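Bd3460 (Bdellovibrio bacteriovorus, PDB 5CEC) probably protects the predator from its own endopeptidase Bd3459, which it binds as an ankyrin-repeat immunity protein. Local coordinates at residues N106-Y109 / D110-E113. Residues are numbered along the deposited sequence; the frame is centred on the assembly and turned at random.
Sequences NDAY and DVAE
Tyr-109 has its CG anti to its own carbonyl carbon (chi1 -78°), which carries the ring outward beside the first turn, so that its CD1 comes obliquely to CB of Ala-112, three residues on and 4.3 Å away. Asp-110 holds CG between its backbone N and carbonyl carbon (chi1 55°). This folds the carboxylate back toward the preceding turn, and OD1 lies 3.6 Å from the carbonyl carbon of Ala-108. The same Ala-108 meets Val-111, CB to CB at 4.0 Å.

Ala-108 is the N-cap of helix 109-117. Its O accepts the first bond of the helix, from Ala-112 N at 2.9 Å, with the donor in the carbonyl plane. Tyr-109 O accepts the next, from Glu-113 N at 2.9 Å; here the donor is tilted 32° from the carbonyl plane. CG of Glu-113 also comes to 3.4 Å from Tyr-109 O. A water weakly links Asp-107 O to Asp-110 N, so it bridges the loop and the first turn.

Asp-107 has positive phi and is the C-prime residue of a Schellman motif ending helix 99-105. Ala-108 centres an inverse gamma turn, closed by a weak bond from Tyr-109 N to Asp-107 O. The chain thus stops one helix and starts the next within three residues. This is consistent with the tight turn between the two antiparallel helices of an ankyrin repeat, here the predicted repeat 95-127.

Asp-107 also forms a salt bridge with Lys-403 of the Bd3459 chain, so the loop takes part in the complex. Ala-112 packs on Leu-100 and Val-104 of the paired helix 99-105. Val-111 reaches helices 66-72 and 76-84, while Glu-113 bonds to Thr-145 and Ser-148 of helix 143-152.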
loop_
_atom_site.group_PDB
_atom_site.type_symbol
_atom_site.label_atom_id
_atom_site.label_comp_id
_atom_site.label_asym_id
_atom_site.label_seq_id
_atom_site.Cartn_x
_atom_site.Cartn_y
_atom_site.Cartn_z
ATOM N N ASN B 106 -9.837 2.607 8.747
ATOM C CA ASN B 106 -8.605 2.197 8.088
ATOM C C ASN B 106 -8.723 2.092 6.576
ATOM O O ASN B 106 -7.849 1.520 5.941
ATOM C CB ASN B 106 -8.086 0.900 8.717
ATOM C CG ASN B 106 -7.465 1.126 10.093
ATOM O OD1 ASN B 106 -6.258 1.445 10.202
ATOM N ND2 ASN B 106 -8.264 0.970 11.150
ATOM N N ASP B 107 -9.767 2.706 6.011
ATOM C CA ASP B 107 -9.991 2.775 4.568
ATOM C C ASP B 107 -10.117 1.410 3.910
ATOM O O ASP B 107 -9.899 1.272 2.708
ATOM C CB ASP B 107 -8.918 3.623 3.863
ATOM C CG ASP B 107 -8.968 5.094 4.216
ATOM O OD1 ASP B 107 -9.581 5.514 5.194
ATOM O OD2 ASP B 107 -8.381 5.905 3.502
ATOM N N ALA B 108 -10.602 0.415 4.670
ATOM C CA ALA B 108 -10.914 -0.904 4.139
ATOM C C ALA B 108 -12.383 -0.927 3.737
ATOM O O ALA B 108 -13.221 -1.557 4.362
ATOM C CB ALA B 108 -10.600 -1.988 5.139
ATOM N N TYR B 109 -12.689 -0.198 2.676
ATOM C CA TYR B 109 -14.067 0.011 2.277
ATOM C C TYR B 109 -14.696 -1.188 1.583
ATOM O O TYR B 109 -15.905 -1.362 1.676
ATOM C CB TYR B 109 -14.174 1.289 1.448
ATOM C CG TYR B 109 -14.151 2.510 2.345
ATOM C CD1 TYR B 109 -15.259 2.841 3.116
ATOM C CD2 TYR B 109 -13.010 3.320 2.477
ATOM C CE1 TYR B 109 -15.269 3.934 3.961
ATOM C CE2 TYR B 109 -13.003 4.414 3.331
ATOM C CZ TYR B 109 -14.131 4.729 4.065
ATOM O OH TYR B 109 -14.186 5.819 4.892
ATOM N N ASP B 110 -13.891 -2.045 0.964
ATOM C CA ASP B 110 -14.407 -3.357 0.546
ATOM C C ASP B 110 -14.918 -4.190 1.734
ATOM O O ASP B 110 -15.997 -4.812 1.682
ATOM C CB ASP B 110 -13.354 -4.141 -0.264
ATOM C CG ASP B 110 -11.950 -4.326 0.493
ATOM O OD1 ASP B 110 -11.589 -3.612 1.522
ATOM O OD2 ASP B 110 -11.201 -5.222 0.021
ATOM N N VAL B 111 -14.145 -4.183 2.811
ATOM C CA VAL B 111 -14.529 -4.865 4.025
ATOM C C VAL B 111 -15.772 -4.205 4.618
ATOM O O VAL B 111 -16.720 -4.885 5.056
ATOM C CB VAL B 111 -13.377 -4.908 5.047
ATOM C CG1 VAL B 111 -13.889 -5.392 6.391
ATOM C CG2 VAL B 111 -12.249 -5.810 4.561
ATOM N N ALA B 112 -15.787 -2.886 4.628
ATOM C CA ALA B 112 -16.932 -2.166 5.195
ATOM C C ALA B 112 -18.206 -2.589 4.437
ATOM O O ALA B 112 -19.246 -2.863 5.072
ATOM C CB ALA B 112 -16.743 -0.656 5.091
ATOM N N GLU B 113 -18.147 -2.623 3.099
ATOM C CA GLU B 113 -19.305 -3.049 2.326
ATOM C C GLU B 113 -19.757 -4.442 2.677
ATOM O O GLU B 113 -20.963 -4.676 2.802
ATOM C CB GLU B 113 -19.078 -2.926 0.817
ATOM C CG GLU B 113 -18.984 -1.482 0.348
ATOM C CD GLU B 113 -20.297 -0.767 0.517
ATOM O OE1 GLU B 113 -21.255 -1.093 -0.211
ATOM O OE2 GLU B 113 -20.389 0.056 1.438
HETATM O O HOH W 1 -11.274 -0.142 -0.064
#